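Arylesterase (Sulfolobus solfataricus, PDB 5L2P) hydrolyses aromatic esters, aryl dialkyl phosphates such as paraoxon and p-nitrophenyl esters of fatty acids, with broad substrate specificity. Local coordinates at residues K33-L38 against W86-I91; M53-E58 against F130-W135; R65-I70 against C107-V112. All coordinates share one frame; numbering follows the deposited sequence.

Contact 1: K33-L38 against W86-I91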
loop_
_atom_site.group_PDB
_atom_site.type_symbol
_atom_site.label_atom_id
_atom_site.label_comp_id
_atom_site.label_asym_id
_atom_site.label_seq_id
_atom_site.Cartn_x
_atom_site.Cartn_y
_atom_site.Cartn_z
ATOM N N LYS A 33 17.057 2.097 31.927
ATOM C CA LYS A 33 17.956 1.703 30.846
ATOM C C LYS A 33 17.485 2.246 29.478
ATOM O O LYS A 33 18.313 2.630 28.654
ATOM C CB LYS A 33 18.088 0.193 30.772
ATOM C CG LYS A 33 19.424 -0.300 30.218
ATOM C CD LYS A 33 19.587 -1.813 30.429
ATOM C CE LYS A 33 19.936 -2.227 31.870
ATOM N NZ LYS A 33 21.407 -2.177 32.134
ATOM N N VAL A 34 16.163 2.272 29.241
ATOM C CA VAL A 34 15.626 2.838 28.037
ATOM C C VAL A 34 15.767 4.367 28.047
ATOM O O VAL A 34 16.069 4.979 27.020
ATOM C CB VAL A 34 14.146 2.444 27.834
ATOM C CG1 VAL A 34 13.517 3.223 26.645
ATOM C CG2 VAL A 34 14.039 0.927 27.648
ATOM N N ASN A 35 15.533 4.999 29.193
ATOM C CA ASN A 35 15.697 6.450 29.306
ATOM C C ASN A 35 17.106 6.905 28.940
ATOM O O ASN A 35 17.255 7.924 28.279
ATOM C CB ASN A 35 15.321 6.934 30.699
ATOM C CG ASN A 35 13.811 6.955 30.931
ATOM O OD1 ASN A 35 13.017 6.770 30.010
ATOM N ND2 ASN A 35 13.409 7.206 32.159
ATOM N N GLU A 36 18.124 6.140 29.361
ATOM C CA GLU A 36 19.535 6.432 29.066
ATOM C C GLU A 36 19.774 6.305 27.560
ATOM O O GLU A 36 20.526 7.104 26.980
ATOM C CB GLU A 36 20.461 5.463 29.784
ATOM C CG GLU A 36 20.365 5.440 31.313
ATOM C CD GLU A 36 21.196 6.481 32.031
ATOM O OE1 GLU A 36 22.004 7.152 31.356
ATOM O OE2 GLU A 36 21.012 6.618 33.267
ATOM N N LEU A 37 19.155 5.297 26.933
ATOM C CA LEU A 37 19.203 5.110 25.452
ATOM C C LEU A 37 18.626 6.305 24.700
ATOM O O LEU A 37 19.223 6.783 23.739
ATOM C CB LEU A 37 18.441 3.833 25.005
ATOM C CG LEU A 37 18.169 3.557 23.507
ATOM C CD1 LEU A 37 19.461 3.547 22.707
ATOM C CD2 LEU A 37 17.458 2.213 23.271
ATOM N N LEU A 38 17.469 6.770 25.139
ATOM C CA LEU A 38 16.754 7.848 24.450
ATOM C C LEU A 38 17.479 9.186 24.645
ATOM O O LEU A 38 17.520 10.023 23.730
ATOM C CB LEU A 38 15.308 7.961 24.958
ATOM C CG LEU A 38 14.406 6.767 24.686
ATOM C CD1 LEU A 38 13.100 6.936 25.459
ATOM C CD2 LEU A 38 14.174 6.527 23.211
ATOM N N TRP A 86 3.689 6.256 27.710
ATOM C CA TRP A 86 3.017 6.588 28.967
ATOM C C TRP A 86 3.685 5.985 30.229
ATOM O O TRP A 86 3.197 6.251 31.324
ATOM C CB TRP A 86 1.540 6.181 28.935
ATOM C CG TRP A 86 0.752 6.652 27.782
ATOM C CD1 TRP A 86 0.317 7.932 27.539
ATOM C CD2 TRP A 86 0.262 5.865 26.712
ATOM N NE1 TRP A 86 -0.413 7.993 26.361
ATOM C CE2 TRP A 86 -0.476 6.732 25.838
ATOM C CE3 TRP A 86 0.361 4.530 26.393
ATOM C CZ2 TRP A 86 -1.102 6.275 24.672
ATOM C CZ3 TRP A 86 -0.259 4.078 25.245
ATOM C CH2 TRP A 86 -0.987 4.947 24.398
ATOM N N ILE A 87 4.776 5.218 30.068
ATOM C CA ILE A 87 5.399 4.504 31.181
ATOM C C ILE A 87 6.871 4.847 31.425
ATOM O O ILE A 87 7.438 4.462 32.445
ATOM C CB ILE A 87 5.279 2.988 31.011
ATOM C CG1 ILE A 87 5.910 2.508 29.708
ATOM C CG2 ILE A 87 3.821 2.568 31.071
ATOM C CD1 ILE A 87 6.001 0.979 29.618
ATOM N N LEU A 88 7.499 5.549 30.481
ATOM C CA LEU A 88 8.862 6.012 30.655
ATOM C C LEU A 88 9.119 7.288 29.868
ATOM O O LEU A 88 8.217 7.865 29.321
ATOM C CB LEU A 88 9.852 4.919 30.284
ATOM C CG LEU A 88 9.837 4.322 28.878
ATOM C CD1 LEU A 88 10.593 5.157 27.840
ATOM C CD2 LEU A 88 10.493 2.943 29.024
ATOM N N GLY A 89 10.365 7.757 29.882
ATOM C CA GLY A 89 10.747 9.024 29.284
ATOM C C GLY A 89 10.614 10.173 30.267
ATOM O O GLY A 89 10.031 10.043 31.352
ATOM N N SER A 90 11.136 11.321 29.862
ATOM C CA SER A 90 11.107 12.505 30.711
ATOM C C SER A 90 11.526 13.735 29.907
ATOM O O SER A 90 11.769 13.646 28.696
ATOM C CB SER A 90 12.072 12.344 31.929
ATOM O OG SER A 90 13.414 12.295 31.498
ATOM N N ILE A 91 11.643 14.868 30.595
ATOM C CA ILE A 91 12.277 16.052 30.060
ATOM C C ILE A 91 13.721 15.790 29.610
ATOM O O ILE A 91 14.147 16.314 28.590
ATOM C CB ILE A 91 12.272 17.181 31.098
ATOM C CG1 ILE A 91 10.835 17.621 31.369
ATOM C CG2 ILE A 91 13.039 18.400 30.591
ATOM C CD1 ILE A 91 10.662 18.361 32.674
#

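Contact 2: M53-E58 against F130-W135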
loop_
_atom_site.group_PDB
_atom_site.type_symbol
_atom_site.label_atom_id
_atom_site.label_comp_id
_atom_site.label_asym_id
_atom_site.label_seq_id
_atom_site.Cartn_x
_atom_site.Cartn_y
_atom_site.Cartn_z
ATOM N N MET A 53 11.786 24.275 37.047
ATOM C CA MET A 53 10.866 24.720 38.103
ATOM C C MET A 53 9.696 23.756 38.248
ATOM O O MET A 53 9.637 22.777 37.528
ATOM C CB MET A 53 10.363 26.147 37.850
ATOM C CG MET A 53 9.420 26.357 36.672
ATOM S SD MET A 53 8.618 27.996 36.833
ATOM C CE MET A 53 10.030 29.123 36.761
ATOM N N LYS A 54 8.802 24.020 39.187
ATOM C CA LYS A 54 7.654 23.159 39.421
ATOM C C LYS A 54 6.353 23.948 39.479
ATOM O O LYS A 54 6.284 24.972 40.119
ATOM C CB LYS A 54 7.830 22.384 40.709
ATOM C CG LYS A 54 8.713 21.157 40.595
ATOM C CD LYS A 54 9.178 20.706 42.000
ATOM C CE LYS A 54 9.785 19.305 42.013
ATOM N NZ LYS A 54 10.943 19.100 41.085
ATOM N N ILE A 55 5.344 23.469 38.761
ATOM C CA ILE A 55 4.009 24.047 38.799
ATOM C C ILE A 55 3.278 23.374 39.955
ATOM O O ILE A 55 3.310 22.137 40.094
ATOM C CB ILE A 55 3.237 23.746 37.512
ATOM C CG1 ILE A 55 3.989 24.258 36.291
ATOM C CG2 ILE A 55 1.785 24.271 37.597
ATOM C CD1 ILE A 55 3.408 23.753 34.983
ATOM N N LYS A 56 2.623 24.179 40.775
ATOM C CA LYS A 56 1.950 23.683 41.974
ATOM C C LYS A 56 0.523 23.256 41.652
ATOM O O LYS A 56 -0.337 24.106 41.413
ATOM C CB LYS A 56 1.933 24.763 43.039
ATOM C CG LYS A 56 1.685 24.219 44.441
ATOM C CD LYS A 56 1.635 25.326 45.484
ATOM C CE LYS A 56 2.193 24.886 46.843
ATOM N NZ LYS A 56 2.062 25.955 47.871
ATOM N N LEU A 57 0.272 21.945 41.603
ATOM C CA LEU A 57 -1.093 21.418 41.467
ATOM C C LEU A 57 -1.591 21.036 42.865
ATOM O O LEU A 57 -0.796 20.966 43.808
ATOM C CB LEU A 57 -1.126 20.219 40.512
ATOM C CG LEU A 57 -0.486 20.500 39.141
ATOM C CD1 LEU A 57 -0.267 19.211 38.349
ATOM C CD2 LEU A 57 -1.253 21.561 38.318
ATOM N N GLU A 58 -2.894 20.807 43.014
ATOM C CA GLU A 58 -3.464 20.557 44.353
ATOM C C GLU A 58 -2.963 19.243 44.999
ATOM O O GLU A 58 -2.869 19.158 46.225
ATOM C CB GLU A 58 -5.005 20.681 44.352
ATOM C CG GLU A 58 -5.481 22.146 44.363
ATOM C CD GLU A 58 -7.002 22.332 44.469
ATOM O OE1 GLU A 58 -7.754 21.774 43.635
ATOM O OE2 GLU A 58 -7.456 23.067 45.378
ATOM N N PHE A 130 -2.478 19.201 30.236
ATOM C CA PHE A 130 -3.439 20.270 29.961
ATOM C C PHE A 130 -3.298 21.370 30.990
ATOM O O PHE A 130 -3.300 22.547 30.625
ATOM C CB PHE A 130 -4.874 19.735 29.907
ATOM C CG PHE A 130 -5.924 20.799 29.757
ATOM C CD1 PHE A 130 -6.082 21.461 28.551
ATOM C CD2 PHE A 130 -6.784 21.117 30.821
ATOM C CE1 PHE A 130 -7.082 22.419 28.390
ATOM C CE2 PHE A 130 -7.776 22.085 30.669
ATOM C CZ PHE A 130 -7.926 22.745 29.457
ATOM N N ASN A 131 -3.172 21.004 32.266
ATOM C CA ASN A 131 -2.902 21.988 33.351
ATOM C C ASN A 131 -1.620 22.780 33.147
ATOM O O ASN A 131 -1.558 23.951 33.504
ATOM C CB ASN A 131 -2.892 21.340 34.753
ATOM C CG ASN A 131 -4.280 20.859 35.173
ATOM O OD1 ASN A 131 -5.312 21.375 34.710
ATOM N ND2 ASN A 131 -4.314 19.840 36.022
ATOM N N ALA A 132 -0.596 22.150 32.579
ATOM C CA ALA A 132 0.639 22.874 32.220
ATOM C C ALA A 132 0.387 23.938 31.110
ATOM O O ALA A 132 0.978 25.004 31.141
ATOM C CB ALA A 132 1.715 21.895 31.818
ATOM N N ILE A 133 -0.499 23.655 30.160
ATOM C CA ILE A 133 -0.878 24.649 29.123
ATOM C C ILE A 133 -1.644 25.813 29.742
ATOM O O ILE A 133 -1.375 26.973 29.430
ATOM C CB ILE A 133 -1.757 24.031 28.009
ATOM C CG1 ILE A 133 -1.005 22.953 27.248
ATOM C CG2 ILE A 133 -2.290 25.086 27.018
ATOM C CD1 ILE A 133 -1.929 22.163 26.350
ATOM N N VAL A 134 -2.599 25.490 30.612
ATOM C CA VAL A 134 -3.351 26.512 31.334
ATOM C C VAL A 134 -2.420 27.373 32.195
ATOM O O VAL A 134 -2.553 28.582 32.214
ATOM C CB VAL A 134 -4.434 25.866 32.227
ATOM C CG1 VAL A 134 -5.092 26.874 33.157
ATOM C CG2 VAL A 134 -5.459 25.165 31.364
ATOM N N TRP A 135 -1.456 26.749 32.873
ATOM C CA TRP A 135 -0.435 27.501 33.661
ATOM C C TRP A 135 0.357 28.453 32.791
ATOM O O TRP A 135 0.545 29.586 33.154
ATOM C CB TRP A 135 0.511 26.531 34.385
ATOM C CG TRP A 135 1.585 27.185 35.126
ATOM C CD1 TRP A 135 1.535 27.576 36.409
ATOM C CD2 TRP A 135 2.879 27.571 34.631
ATOM N NE1 TRP A 135 2.707 28.198 36.759
ATOM C CE2 TRP A 135 3.554 28.197 35.690
ATOM C CE3 TRP A 135 3.519 27.467 33.402
ATOM C CZ2 TRP A 135 4.843 28.711 35.571
ATOM C CZ3 TRP A 135 4.798 28.020 33.264
ATOM C CH2 TRP A 135 5.453 28.619 34.352
#

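Contact 3: R65-I70 against C107-V112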
loop_
_atom_site.group_PDB
_atom_site.type_symbol
_atom_site.label_atom_id
_atom_site.label_comp_id
_atom_site.label_asym_id
_atom_site.label_seq_id
_atom_site.Cartn_x
_atom_site.Cartn_y
_atom_site.Cartn_z
ATOM N N ARG A 65 10.679 22.338 32.405
ATOM C CA ARG A 65 11.909 23.011 32.029
ATOM C C ARG A 65 11.556 24.041 30.948
ATOM O O ARG A 65 10.930 23.719 29.951
ATOM C CB ARG A 65 12.931 22.020 31.505
ATOM C CG ARG A 65 14.335 22.636 31.336
ATOM C CD ARG A 65 15.389 21.666 30.765
ATOM N NE ARG A 65 15.582 20.440 31.519
ATOM C CZ ARG A 65 16.399 20.307 32.537
ATOM N NH1 ARG A 65 17.125 21.334 32.940
ATOM N NH2 ARG A 65 16.486 19.140 33.147
ATOM N N ILE A 66 11.961 25.285 31.164
ATOM C CA ILE A 66 11.763 26.361 30.211
ATOM C C ILE A 66 13.043 26.581 29.408
ATOM O O ILE A 66 14.110 26.848 30.007
ATOM C CB ILE A 66 11.479 27.720 30.882
ATOM C CG1 ILE A 66 10.531 27.608 32.094
ATOM C CG2 ILE A 66 10.942 28.703 29.846
ATOM C CD1 ILE A 66 9.288 26.751 31.844
ATOM N N TYR A 67 12.921 26.489 28.065
ATOM C CA TYR A 67 14.055 26.731 27.169
ATOM C C TYR A 67 13.933 28.079 26.512
ATOM O O TYR A 67 12.916 28.370 25.933
ATOM C CB TYR A 67 14.132 25.673 26.094
ATOM C CG TYR A 67 14.287 24.262 26.584
ATOM C CD1 TYR A 67 13.208 23.539 27.081
ATOM C CD2 TYR A 67 15.490 23.630 26.527
ATOM C CE1 TYR A 67 13.368 22.225 27.522
ATOM C CE2 TYR A 67 15.660 22.341 26.990
ATOM C CZ TYR A 67 14.589 21.645 27.471
ATOM O OH TYR A 67 14.708 20.344 27.866
ATOM N N SER A 68 14.983 28.892 26.591
ATOM C CA SER A 68 15.045 30.133 25.851
ATOM C C SER A 68 16.013 29.964 24.706
ATOM O O SER A 68 17.097 29.462 24.923
ATOM C CB SER A 68 15.549 31.256 26.725
ATOM O OG SER A 68 14.761 31.386 27.870
ATOM N N PRO A 69 15.619 30.379 23.479
ATOM C CA PRO A 69 16.457 30.137 22.310
ATOM C C PRO A 69 17.711 30.997 22.286
ATOM O O PRO A 69 17.801 31.968 23.006
ATOM C CB PRO A 69 15.530 30.500 21.139
ATOM C CG PRO A 69 14.634 31.529 21.691
ATOM C CD PRO A 69 14.395 31.110 23.117
ATOM N N ILE A 70 18.676 30.614 21.462
ATOM C CA ILE A 70 19.876 31.405 21.227
ATOM C C ILE A 70 19.495 32.786 20.729
ATOM O O ILE A 70 20.040 33.779 21.180
ATOM C CB ILE A 70 20.800 30.741 20.159
ATOM C CG1 ILE A 70 21.414 29.448 20.688
ATOM C CG2 ILE A 70 21.932 31.662 19.749
ATOM C CD1 ILE A 70 22.442 29.633 21.802
ATOM N N CYS A 107 11.827 30.688 19.611
ATOM C CA CYS A 107 10.847 31.016 20.618
ATOM C C CYS A 107 11.006 30.129 21.823
ATOM O O CYS A 107 11.731 29.165 21.810
ATOM C CB CYS A 107 9.437 30.863 20.040
ATOM S SG CYS A 107 8.831 29.159 20.015
ATOM N N THR A 108 10.270 30.458 22.866
ATOM C CA THR A 108 10.323 29.745 24.131
ATOM C C THR A 108 9.658 28.372 24.045
ATOM O O THR A 108 8.608 28.215 23.427
ATOM C CB THR A 108 9.554 30.549 25.177
ATOM O OG1 THR A 108 9.930 31.948 25.099
ATOM C CG2 THR A 108 9.775 29.941 26.592
ATOM N N VAL A 109 10.278 27.380 24.656
ATOM C CA VAL A 109 9.752 26.018 24.679
ATOM C C VAL A 109 9.670 25.552 26.133
ATOM O O VAL A 109 10.603 25.782 26.914
ATOM C CB VAL A 109 10.659 25.082 23.884
ATOM C CG1 VAL A 109 10.245 23.627 24.069
ATOM C CG2 VAL A 109 10.663 25.472 22.408
ATOM N N ILE A 110 8.556 24.931 26.495
ATOM C CA ILE A 110 8.370 24.406 27.849
ATOM C C ILE A 110 8.091 22.906 27.788
ATOM O O ILE A 110 7.067 22.464 27.236
ATOM C CB ILE A 110 7.213 25.102 28.587
ATOM C CG1 ILE A 110 7.523 26.587 28.735
ATOM C CG2 ILE A 110 6.948 24.443 29.939
ATOM C CD1 ILE A 110 6.404 27.387 29.392
ATOM N N SER A 111 9.008 22.129 28.361
ATOM C CA SER A 111 8.896 20.683 28.369
ATOM C C SER A 111 8.252 20.263 29.698
ATOM O O SER A 111 8.604 20.812 30.755
ATOM C CB SER A 111 10.279 20.087 28.231
ATOM O OG SER A 111 10.235 18.684 28.095
ATOM N N VAL A 112 7.314 19.315 29.652
ATOM C CA VAL A 112 6.575 18.907 30.843
ATOM C C VAL A 112 6.911 17.469 31.296
ATOM O O VAL A 112 6.934 16.537 30.468
ATOM C CB VAL A 112 5.064 19.010 30.605
ATOM C CG1 VAL A 112 4.284 18.797 31.907
ATOM C CG2 VAL A 112 4.709 20.359 29.984
#

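Contact 1: K33-L38 against W86-I91
The one polar bond here runs from the backbone N-H of G89 to OD1 of N35, 2.8 Å from G89 N to N35 OD1. The donor lies in the plane of the amide and meets a lone pair of OD1, although the bond is bent, with 137° at the hydrogen. N35 sends its CG anti to its own carbonyl carbon, and a second torsion near zero turns OD1 to the loop. Beside this bond L88 pushes its two methyls against the helix, one turn of which supplies V34 and L38. CD1 of L88 sits 3.7 Å from V34 CG1 and 3.9 Å from L38 CD1, while CD2 of L88 rests 3.9 Å from V34 CB. L88 takes the crowded first torsion, CG between N and the carbonyl carbon, and crosses both partners at about a right angle. At the backbone angles of G89 (phi 89°, psi 170°) a side chain would collide with the carbonyl O of L88, so glycine suits this position. Further out, R31 of the same helix binds the carbonyl O of I87 through NE, and T93 binds O of S90. The loop follows the H82-G83-G84 motif, assigned to the oxyanion hole by similarity, and L38 lies about 8 Å, side chain to side chain, from H281, the inferred active-site histidine. An alanine at N35 would lose the acceptor for G89 N and would probably loosen the loop against helix 27-39. One directional bond beside a small aliphatic patch thus ties an N-terminal helix to the loop leading away from that motif.

Contact 2: M53-E58 against F130-W135
In this α/β hydrolase fold, strand 49-56 is the outermost strand at one end of the central sheet within the chain, and helix 124-138 packs across it. The segment axes are nearly perpendicular, at 98°, with a closest approach of 10.0 Å, a spacing bridged wholly by side chains. M53, I55 and L57 all aim at the helix, and I55 does most of the work. Its CG1 stands over the face of the W135 indole, 3.9 Å from the centroid of the five-membered ring and only 8° off the normal, a CH-pi contact. The CG2 branch of I55 reaches the pyrrole side of the same ring, 3.5 Å from W135 CD1. Because the chain of I55 is extended at its second torsion, CD1 stays against the indole while also reaching the helix, 4.0 Å from A132 CB. W135 offers its face in this way because its CG is anti to the backbone N and the ring stands perpendicular to the plane of CA, CB and CG. M53 meets the far end of the indole, its SD 4.0 Å from W135 CZ2; this Met-aromatic contact is oblique, 61° off the normal of the six-membered ring. Toward the other end, L57 CD2 lies 3.9 Å from N131 CB, against the aliphatic part of the asparagine. I64 on the adjoining strand touches M53, I55 and W135, and A132 also packs on M79 of strand 77-81, so the helix bears on more than the edge strand. No hydrogen bond joins the two segments: dispersion and the weak attraction of C-H groups and sulfur for the indole hold them, and shape rather than direction sets the fit.

Contact 3: R65-I70 against C107-V112
I66 and I110 share one face of the sheet and run out from it in parallel, but their chains differ. I110 is extended, whereas I66 is folded at its second torsion (-47°), which swings CD1 across the strand gap to 3.6 Å from I110 CG1. The other branch of I66 goes to T108, with CG2 3.7 Å from T108 CG2. On the opposite face Y67 holds CG anti to its carbonyl carbon, so that the ring lies along the neighbouring strand. The carbonyl O of V109 meets the ring edge in its plane, 3.4 Å from Y67 CD1, and S111 CB is 3.8 Å from Y67 CE1. The ring carries OH to a hydrogen bond with OD1 of D95, at the start of helix 95-105, which covers this face. The backbone underneath is an antiparallel ladder, the place where strand 61-68 of the α/β hydrolase sheet meets the parallel strands, 108-112 being parallel to 77-81. Y67 and V109 form a hydrogen-bonded pair, the bond from Y67 N to V109 O being 2.7 Å and nearly straight at 175°; R65 and S111 form the next such pair. R65 stretches through two anti torsions, then bends, taking its guanidinium away from S111 to salt bridges with D52 and E92. Past the strand, P69 lays its ring against the backbone of C107, with P69 CD 3.5 Å from C107 O.

How the contacts relate
Contact 3 is the most buried of the three and belongs to the sheet itself, joined by a regular backbone ladder. Contacts 1 and 2, both partly buried, attach outer elements through side chains: a helix against a loop in contact 1, the edge strand against a helix in contact 2. Only contact 1 relies on a side-chain-to-backbone hydrogen bond, while contact 2 is apolar and aromatic. Contacts 2 and 3 reach the same end of the sheet, where 49-56 and 61-68 are adjacent strands; A132 packs on V112 and W135 on I110. I91 links contact 1 to contact 3, packing on R65, Y67 and S111, whereas contacts 1 and 2 do not touch.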